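Local coordinates for protein tryptophan synthase alpha chain (Chlamydia trachomatis, PDB 6V82) that probably cleaves indoleglycerol phosphate by an aldol reaction into indole and glyceraldehyde 3-phosphate, in the last step of tryptophan biosynthesis, at residues I15-A20 / I225-F230; E78-I83 / A115-V120; E166-F171 / F198-V203. All blocks are in the same frame, centred on the assembly; numbering follows the deposited sequence.

Contact 1 of 3, residues I15-A20 / I225-F230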
loop_
_atom_site.group_PDB
_atom_site.type_symbol
_atom_site.label_atom_id
_atom_site.label_comp_id
_atom_site.label_asym_id
_atom_site.label_seq_id
_atom_site.Cartn_x
_atom_site.Cartn_y
_atom_site.Cartn_z
ATOM N N ILE A 15 2.022 -55.299 4.083
ATOM C CA ILE A 15 2.641 -54.335 4.992
ATOM C C ILE A 15 1.557 -53.400 5.514
ATOM O O ILE A 15 0.756 -52.864 4.735
ATOM C CB ILE A 15 3.756 -53.537 4.295
ATOM C CG1 ILE A 15 4.776 -54.476 3.640
ATOM C CG2 ILE A 15 4.421 -52.587 5.280
ATOM C CD1 ILE A 15 5.773 -53.765 2.731
ATOM N N GLY A 16 1.525 -53.212 6.831
ATOM C CA GLY A 16 0.556 -52.330 7.449
ATOM C C GLY A 16 1.216 -51.165 8.157
ATOM O O GLY A 16 2.146 -51.360 8.949
ATOM N N TYR A 17 0.754 -49.949 7.867
ATOM C CA TYR A 17 1.306 -48.743 8.469
ATOM C C TYR A 17 0.533 -48.349 9.719
ATOM O O TYR A 17 -0.700 -48.378 9.733
ATOM C CB TYR A 17 1.274 -47.566 7.493
ATOM C CG TYR A 17 1.760 -46.297 8.149
ATOM C CD1 TYR A 17 3.118 -46.034 8.262
ATOM C CD2 TYR A 17 0.865 -45.374 8.687
ATOM C CE1 TYR A 17 3.567 -44.883 8.877
ATOM C CE2 TYR A 17 1.304 -44.227 9.299
ATOM C CZ TYR A 17 2.654 -43.982 9.398
ATOM O OH TYR A 17 3.103 -42.833 10.022
ATOM N N LEU A 18 1.273 -47.948 10.751
ATOM C CA LEU A 18 0.720 -47.278 11.921
ATOM C C LEU A 18 1.651 -46.149 12.341
ATOM O O LEU A 18 2.877 -46.271 12.254
ATOM C CB LEU A 18 0.551 -48.212 13.122
ATOM C CG LEU A 18 -0.544 -49.257 13.100
ATOM C CD1 LEU A 18 -0.449 -50.095 14.378
ATOM C CD2 LEU A 18 -1.894 -48.588 12.977
ATOM N N THR A 19 1.066 -45.064 12.841
ATOM C CA THR A 19 1.846 -43.977 13.423
ATOM C C THR A 19 2.136 -44.294 14.888
ATOM O O THR A 19 1.219 -44.339 15.715
ATOM C CB THR A 19 1.112 -42.650 13.307
ATOM O OG1 THR A 19 0.869 -42.346 11.925
ATOM C CG2 THR A 19 1.947 -41.550 13.945
ATOM N N ALA A 20 3.412 -44.502 15.210
ATOM C CA ALA A 20 3.810 -44.679 16.599
ATOM C C ALA A 20 3.325 -43.511 17.450
ATOM O O ALA A 20 3.580 -42.347 17.130
ATOM C CB ALA A 20 5.333 -44.805 16.699
ATOM N N ILE A 225 1.268 -52.515 0.395
ATOM C CA ILE A 225 1.256 -51.763 1.640
ATOM C C ILE A 225 -0.108 -51.103 1.803
ATOM O O ILE A 225 -0.646 -50.516 0.857
ATOM C CB ILE A 225 2.402 -50.736 1.696
ATOM C CG1 ILE A 225 2.299 -49.883 2.962
ATOM C CG2 ILE A 225 2.428 -49.857 0.462
ATOM C CD1 ILE A 225 3.523 -49.009 3.198
ATOM N N VAL A 226 -0.676 -51.241 2.996
ATOM C CA VAL A 226 -1.869 -50.518 3.415
ATOM C C VAL A 226 -1.373 -49.331 4.235
ATOM O O VAL A 226 -1.081 -49.465 5.428
ATOM C CB VAL A 226 -2.807 -51.408 4.234
ATOM C CG1 VAL A 226 -4.018 -50.625 4.679
ATOM C CG2 VAL A 226 -3.190 -52.659 3.453
ATOM N N LYS A 227 -1.265 -48.167 3.599
ATOM C CA LYS A 227 -0.688 -46.993 4.247
ATOM C C LYS A 227 -1.720 -46.182 5.026
ATOM O O LYS A 227 -1.481 -45.822 6.182
ATOM C CB LYS A 227 -0.011 -46.099 3.203
ATOM C CG LYS A 227 0.595 -44.819 3.765
ATOM C CD LYS A 227 1.686 -45.145 4.786
ATOM C CE LYS A 227 2.260 -43.882 5.429
ATOM N NZ LYS A 227 3.137 -43.071 4.518
ATOM N N THR A 228 -2.858 -45.876 4.403
ATOM C CA THR A 228 -3.869 -44.993 4.978
ATOM C C THR A 228 -4.954 -45.733 5.768
ATOM O O THR A 228 -5.362 -45.264 6.839
ATOM C CB THR A 228 -4.524 -44.164 3.864
ATOM O OG1 THR A 228 -3.571 -43.235 3.330
ATOM C CG2 THR A 228 -5.732 -43.391 4.376
ATOM N N ALA A 229 -5.413 -46.894 5.282
ATOM C CA ALA A 229 -6.696 -47.432 5.739
ATOM C C ALA A 229 -6.719 -47.659 7.248
ATOM O O ALA A 229 -7.691 -47.287 7.917
ATOM C CB ALA A 229 -7.026 -48.726 4.991
ATOM N N PHE A 230 -5.652 -48.252 7.802
ATOM C CA PHE A 230 -5.601 -48.542 9.233
ATOM C C PHE A 230 -5.637 -47.260 10.059
ATOM O O PHE A 230 -6.415 -47.146 11.015
ATOM C CB PHE A 230 -4.348 -49.358 9.560
ATOM C CG PHE A 230 -4.340 -50.738 8.948
ATOM C CD1 PHE A 230 -5.477 -51.532 8.976
ATOM C CD2 PHE A 230 -3.197 -51.236 8.337
ATOM C CE1 PHE A 230 -5.470 -52.803 8.410
ATOM C CE2 PHE A 230 -3.185 -52.504 7.771
ATOM C CZ PHE A 230 -4.325 -53.287 7.805
HETATM O O HOH W 1 -2.788 -47.075 8.016
#
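I15 and G16 run parallel to I225 and V226, joining strand 13-19, the first of the TIM barrel, to strand 223-226, the last. The ladder is short: V226 N gives a nearly straight bond to I15 O (2.8 Å, 170° at the hydrogen), and Y17 N reaches V226 O at 3.1 Å. This paired end is the tightly packed part. On one face of the sheet I15 and I225 cross obliquely with their CB atoms 4.1 Å apart, two beta-branched residues that suit a strand and a buried core. On the other face, G16 offers no side chain, so the ring edge of F230 comes within 3.8 Å, CE2 to G16 CA; a beta carbon there would crowd CE2. V226 CG1 lies over one face of the same ring, toward its rim.

Beyond V226 no direct backbone bond joins the segments, and on this looser side K227 is partly exposed. Water 1 makes the link, donating to Y17 O at 3.0 Å and to K227 O at 2.6 Å and so bridging two acceptors that could not bond each other. The side chains of K227 and Y17 run the same way, and a bend at chi2 (61°) sets K227 CD beside the ring, 3.6 Å from Y17 CG. CE sits over the ring centre, 3.6 Å from the centroid of Y17 and 9° off the normal, a CH-pi contact; NZ, over the same face, makes a cation-pi interaction. The phenol is held at its far end, where OH hydrogen-bonds with T19 OG1 and with H63 NE2.

K227 has a second aromatic partner in Y95, and NZ forms a salt bridge with D55, a predicted proton acceptor. The geometry is consistent with Y17 as a second-shell residue that positions K227, whose ammonium in turn pairs with D55.

Contact 2 of 3, residues E78-I83 / A115-V120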
loop_
_atom_site.group_PDB
_atom_site.type_symbol
_atom_site.label_atom_id
_atom_site.label_comp_id
_atom_site.label_asym_id
_atom_site.label_seq_id
_atom_site.Cartn_x
_atom_site.Cartn_y
_atom_site.Cartn_z
ATOM N N GLU A 78 9.725 -47.829 23.889
ATOM C CA GLU A 78 8.702 -48.535 24.664
ATOM C C GLU A 78 7.696 -49.221 23.755
ATOM O O GLU A 78 7.270 -50.350 24.030
ATOM C CB GLU A 78 7.930 -47.579 25.556
ATOM C CG GLU A 78 8.600 -47.049 26.759
ATOM C CD GLU A 78 7.597 -46.286 27.601
ATOM O OE1 GLU A 78 6.507 -46.853 27.885
ATOM O OE2 GLU A 78 7.882 -45.112 27.939
ATOM N N ILE A 79 7.261 -48.520 22.701
ATOM C CA ILE A 79 6.269 -49.073 21.787
ATOM C C ILE A 79 6.817 -50.316 21.104
ATOM O O ILE A 79 6.158 -51.363 21.058
ATOM C CB ILE A 79 5.850 -48.015 20.756
ATOM C CG1 ILE A 79 4.964 -46.967 21.417
ATOM C CG2 ILE A 79 5.145 -48.682 19.578
ATOM C CD1 ILE A 79 4.735 -45.782 20.555
ATOM N N VAL A 80 8.030 -50.212 20.552
ATOM C CA VAL A 80 8.633 -51.352 19.871
ATOM C C VAL A 80 8.829 -52.506 20.838
ATOM O O VAL A 80 8.597 -53.668 20.490
ATOM C CB VAL A 80 9.957 -50.944 19.208
ATOM C CG1 VAL A 80 10.652 -52.183 18.621
ATOM C CG2 VAL A 80 9.700 -49.903 18.141
ATOM N N GLU A 81 9.247 -52.212 22.071
ATOM C CA GLU A 81 9.397 -53.285 23.049
ATOM C C GLU A 81 8.052 -53.892 23.436
ATOM O O GLU A 81 7.975 -55.095 23.691
ATOM C CB GLU A 81 10.144 -52.777 24.278
ATOM C CG GLU A 81 11.607 -52.476 23.982
ATOM C CD GLU A 81 12.284 -51.687 25.085
ATOM O OE1 GLU A 81 11.702 -51.619 26.184
ATOM O OE2 GLU A 81 13.386 -51.135 24.852
ATOM N N GLY A 82 6.985 -53.088 23.463
ATOM C CA GLY A 82 5.667 -53.636 23.738
ATOM C C GLY A 82 5.167 -54.550 22.634
ATOM O O GLY A 82 4.500 -55.554 22.905
ATOM N N ILE A 83 5.484 -54.218 21.377
ATOM C CA ILE A 83 5.150 -55.097 20.256
ATOM C C ILE A 83 5.946 -56.393 20.336
ATOM O O ILE A 83 5.401 -57.486 20.126
ATOM C CB ILE A 83 5.398 -54.374 18.917
ATOM C CG1 ILE A 83 4.435 -53.199 18.757
ATOM C CG2 ILE A 83 5.292 -55.346 17.755
ATOM C CD1 ILE A 83 4.829 -52.263 17.644
ATOM N N ALA A 115 15.612 -53.188 20.420
ATOM C CA ALA A 115 14.216 -53.174 20.842
ATOM C C ALA A 115 13.348 -54.057 19.949
ATOM O O ALA A 115 12.300 -54.547 20.395
ATOM C CB ALA A 115 13.690 -51.741 20.863
ATOM N N GLY A 116 13.769 -54.285 18.704
ATOM C CA GLY A 116 12.962 -55.057 17.786
ATOM C C GLY A 116 12.883 -54.526 16.364
ATOM O O GLY A 116 12.313 -55.206 15.506
ATOM N N ILE A 117 13.429 -53.335 16.078
ATOM C CA ILE A 117 13.354 -52.796 14.717
ATOM C C ILE A 117 14.282 -53.591 13.804
ATOM O O ILE A 117 15.396 -53.958 14.196
ATOM C CB ILE A 117 13.713 -51.300 14.688
ATOM C CG1 ILE A 117 12.675 -50.449 15.443
ATOM C CG2 ILE A 117 13.882 -50.825 13.245
ATOM C CD1 ILE A 117 11.237 -50.593 14.931
ATOM N N ASN A 118 13.828 -53.865 12.577
ATOM C CA ASN A 118 14.613 -54.622 11.610
ATOM C C ASN A 118 15.017 -53.826 10.387
ATOM O O ASN A 118 16.056 -54.114 9.791
ATOM C CB ASN A 118 13.835 -55.856 11.140
ATOM C CG ASN A 118 13.307 -56.674 12.298
ATOM O OD1 ASN A 118 12.097 -56.727 12.522
ATOM N ND2 ASN A 118 14.216 -57.290 13.067
ATOM N N GLY A 119 14.217 -52.860 9.978
ATOM C CA GLY A 119 14.556 -52.040 8.835
ATOM C C GLY A 119 14.217 -50.605 9.135
ATOM O O GLY A 119 13.363 -50.307 9.976
ATOM N N VAL A 120 14.904 -49.708 8.439
ATOM C CA VAL A 120 14.669 -48.278 8.564
ATOM C C VAL A 120 14.459 -47.716 7.170
ATOM O O VAL A 120 15.275 -47.942 6.269
ATOM C CB VAL A 120 15.823 -47.561 9.290
ATOM C CG1 VAL A 120 15.631 -46.061 9.221
ATOM C CG2 VAL A 120 15.888 -48.021 10.761
#
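With CG1 anti to the backbone N (chi1 174°), V80 spreads its two methyls over different partners in the chain that leaves helix 106-115. CG1 drops onto the backbone of A115 and CG2 meets I117 CD1. I117 answers with a bend at chi2 (-57°) that carries CD1 across to V80 CG2 at 3.6 Å, although its CB does not start out toward helix 73-84. The two side chains cross at about a right angle. CD1 of the isoleucine lies nearest CG2 of the valine, with V80 CG1 at 4.1 Å from it.

V80 CG1 also lies 3.4 Å from A115 O and 3.8 Å from A115 CB. A115 suits this spot because its CB is directed at helix 73-84 and needs only a methyl's space between V80 and E81. E81 CG lies 3.8 Å from A115 CB; its chain is extended beyond CG, and the residue is exposed, which suits a charged end.

G116 follows as the first non-helical residue and closes helix 106-115 with a Schellman motif. Its phi of 138° is a value at which a beta carbon would be jammed against the preceding carbonyl oxygen, and such a carbon would also stand too close to V80 CG1. No hydrogen bond joins the two segments, so the contact is one of shape and burial.

The arrangement belongs to the outer layer of the TIM barrel, where helices pack on strands and on the turns between them. V80 also touches L45 of strand 42-46 and L92 of strand 92-96, while I117 rests on L92 and L94. Helix 73-84 thus packs on strands 42-46 and 92-96 and against the turn leading from helix 106-115 into strand 119-122.

Contact 3 of 3, residues E166-F171 / F198-V203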
loop_
_atom_site.group_PDB
_atom_site.type_symbol
_atom_site.label_atom_id
_atom_site.label_comp_id
_atom_site.label_asym_id
_atom_site.label_seq_id
_atom_site.Cartn_x
_atom_site.Cartn_y
_atom_site.Cartn_z
ATOM N N GLU A 166 24.157 -50.518 -3.372
ATOM C CA GLU A 166 25.143 -50.546 -2.298
ATOM C C GLU A 166 24.478 -50.679 -0.931
ATOM O O GLU A 166 24.845 -51.547 -0.132
ATOM C CB GLU A 166 25.999 -49.282 -2.360
ATOM C CG GLU A 166 27.070 -49.189 -1.293
ATOM C CD GLU A 166 28.416 -49.684 -1.778
ATOM O OE1 GLU A 166 28.451 -50.663 -2.561
ATOM O OE2 GLU A 166 29.439 -49.081 -1.384
ATOM N N TYR A 167 23.480 -49.836 -0.651
ATOM C CA TYR A 167 22.918 -49.737 0.690
ATOM C C TYR A 167 21.611 -50.502 0.891
ATOM O O TYR A 167 21.232 -50.743 2.044
ATOM C CB TYR A 167 22.698 -48.264 1.055
ATOM C CG TYR A 167 23.989 -47.478 1.135
ATOM C CD1 TYR A 167 24.941 -47.780 2.103
ATOM C CD2 TYR A 167 24.262 -46.443 0.245
ATOM C CE1 TYR A 167 26.125 -47.075 2.186
ATOM C CE2 TYR A 167 25.450 -45.729 0.319
ATOM C CZ TYR A 167 26.376 -46.052 1.293
ATOM O OH TYR A 167 27.554 -45.357 1.395
ATOM N N ALA A 168 20.920 -50.897 -0.173
ATOM C CA ALA A 168 19.622 -51.541 -0.010
ATOM C C ALA A 168 19.769 -52.925 0.607
ATOM O O ALA A 168 20.645 -53.704 0.225
ATOM C CB ALA A 168 18.900 -51.645 -1.352
ATOM N N ARG A 169 18.906 -53.218 1.577
ATOM C CA ARG A 169 18.808 -54.534 2.198
ATOM C C ARG A 169 17.339 -54.840 2.447
ATOM O O ARG A 169 16.495 -53.942 2.478
ATOM C CB ARG A 169 19.573 -54.619 3.536
ATOM C CG ARG A 169 21.052 -54.262 3.489
ATOM C CD ARG A 169 21.856 -55.309 2.741
ATOM N NE ARG A 169 23.286 -55.090 2.909
ATOM C CZ ARG A 169 24.034 -54.362 2.085
ATOM N NH1 ARG A 169 23.486 -53.782 1.023
ATOM N NH2 ARG A 169 25.333 -54.216 2.329
ATOM N N GLY A 170 17.038 -56.118 2.644
ATOM C CA GLY A 170 15.675 -56.524 2.931
ATOM C C GLY A 170 14.760 -56.569 1.718
ATOM O O GLY A 170 14.506 -57.645 1.164
ATOM N N PHE A 171 14.239 -55.408 1.317
ATOM C CA PHE A 171 13.424 -55.292 0.116
ATOM C C PHE A 171 13.462 -53.839 -0.329
ATOM O O PHE A 171 13.860 -52.949 0.428
ATOM C CB PHE A 171 11.986 -55.754 0.354
ATOM C CG PHE A 171 11.211 -54.851 1.269
ATOM C CD1 PHE A 171 10.350 -53.897 0.757
ATOM C CD2 PHE A 171 11.359 -54.947 2.646
ATOM C CE1 PHE A 171 9.638 -53.053 1.599
ATOM C CE2 PHE A 171 10.650 -54.107 3.496
ATOM C CZ PHE A 171 9.787 -53.159 2.966
ATOM N N PHE A 198 18.475 -56.144 -8.668
ATOM C CA PHE A 198 18.853 -56.016 -7.266
ATOM C C PHE A 198 18.870 -57.330 -6.501
ATOM O O PHE A 198 19.492 -57.387 -5.433
ATOM C CB PHE A 198 17.911 -55.048 -6.543
ATOM C CG PHE A 198 18.110 -53.626 -6.938
ATOM C CD1 PHE A 198 19.109 -52.869 -6.351
ATOM C CD2 PHE A 198 17.312 -53.044 -7.907
ATOM C CE1 PHE A 198 19.308 -51.551 -6.720
ATOM C CE2 PHE A 198 17.505 -51.729 -8.282
ATOM C CZ PHE A 198 18.507 -50.980 -7.690
ATOM N N ASP A 199 18.218 -58.375 -7.011
ATOM C CA ASP A 199 18.025 -59.629 -6.274
ATOM C C ASP A 199 17.566 -59.353 -4.838
ATOM O O ASP A 199 18.187 -59.766 -3.853
ATOM C CB ASP A 199 19.289 -60.488 -6.304
ATOM C CG ASP A 199 19.014 -61.936 -5.936
ATOM O OD1 ASP A 199 18.207 -62.593 -6.633
ATOM O OD2 ASP A 199 19.604 -62.417 -4.948
ATOM N N LEU A 200 16.480 -58.599 -4.737
ATOM C CA LEU A 200 15.751 -58.301 -3.517
ATOM C C LEU A 200 14.279 -58.275 -3.895
ATOM O O LEU A 200 13.948 -58.016 -5.058
ATOM C CB LEU A 200 16.154 -56.943 -2.911
ATOM C CG LEU A 200 17.521 -56.722 -2.250
ATOM C CD1 LEU A 200 17.696 -55.250 -1.874
ATOM C CD2 LEU A 200 17.701 -57.610 -1.018
ATOM N N PRO A 201 13.378 -58.551 -2.953
ATOM C CA PRO A 201 11.951 -58.380 -3.255
ATOM C C PRO A 201 11.641 -56.918 -3.553
ATOM O O PRO A 201 12.198 -56.006 -2.934
ATOM C CB PRO A 201 11.249 -58.864 -1.980
ATOM C CG PRO A 201 12.295 -59.609 -1.205
ATOM C CD PRO A 201 13.601 -58.992 -1.570
ATOM N N ILE A 202 10.765 -56.699 -4.532
ATOM C CA ILE A 202 10.358 -55.361 -4.946
ATOM C C ILE A 202 8.886 -55.210 -4.603
ATOM O O ILE A 202 8.050 -55.999 -5.065
ATOM C CB ILE A 202 10.598 -55.128 -6.443
ATOM C CG1 ILE A 202 12.001 -55.581 -6.833
ATOM C CG2 ILE A 202 10.431 -53.669 -6.776
ATOM C CD1 ILE A 202 13.089 -54.874 -6.089
ATOM N N VAL A 203 8.564 -54.205 -3.795
ATOM C CA VAL A 203 7.204 -53.992 -3.318
ATOM C C VAL A 203 6.670 -52.695 -3.908
ATOM O O VAL A 203 7.296 -51.636 -3.766
ATOM C CB VAL A 203 7.141 -53.965 -1.781
ATOM C CG1 VAL A 203 5.725 -53.630 -1.311
ATOM C CG2 VAL A 203 7.599 -55.298 -1.226
#
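L200 projects into a hollow lined by A168 CB and the backbone of R169 and G170, where two alpha-to-beta turns of the TIM barrel lie side by side. One turn leads from helix 158-167 into strand 172-175, the other from helix 187-198 into the adjacent strand 202-205. The leucine's two methyls divide the hollow: CD1 meets A168 CB at 3.8 Å, and CD2 stands 3.9 Å from G170 O. A forked side chain suits this place, since a small methyl lies before one prong and bare backbone before the other.

P201 is the next bump. Its ring edge presses on the same carbonyl, with CD 3.2 Å from G170 O, and its CB meets F171 CB at 4.0 Å. G170 has positive phi (78°), a conformation that favours glycine, and with no side chain it adds only backbone to this surface. F171 in turn lays its CB against P201 O (3.3 Å). Its CG takes the position between the backbone N and the carbonyl carbon (chi1 68°), from which the ring extends so that CD1 reaches V203 CG2 at 3.7 Å. The ring and the valine cross obliquely. The ring also meets Y173 edge-to-face and F8 with the planes at about 45°.

No hydrogen bond links the two segments; the strands begin to pair just beyond, through P201 and V203 with L172. Within 166-171, R169 directs its CB away from L200, and its NH1 reaches back to the carbonyls at the end of helix 158-167. NH1 stands above both carbonyl planes, donating to E166 O at 2.9 Å, which is tilted from the guanidinium plane, and to A168 O at 3.0 Å, which lies in it.

How the contacts relate
All three contacts hold parts of one parallel barrel together. Contact 1 joins its first and last strands, while contacts 2 and 3, which follow each other in the chain, both fall between the segments of contact 1. Contact 1 touches each of the others: A20 CB lies 4.0 Å from I79 CD1 of contact 2, and I15 CD1 lies 4.0 Å from V203 CG1 and 4.1 Å from F171 CZ of contact 3. Contacts 2 and 3 do not touch, their nearest atoms being about 7 Å apart. Side chains of contacts 1 and 3 approach that of E44, a predicted proton acceptor, I225 to about 4 Å and F171 to about 5 Å; the side chain of I117 in contact 2 is about 9 Å from that of E44.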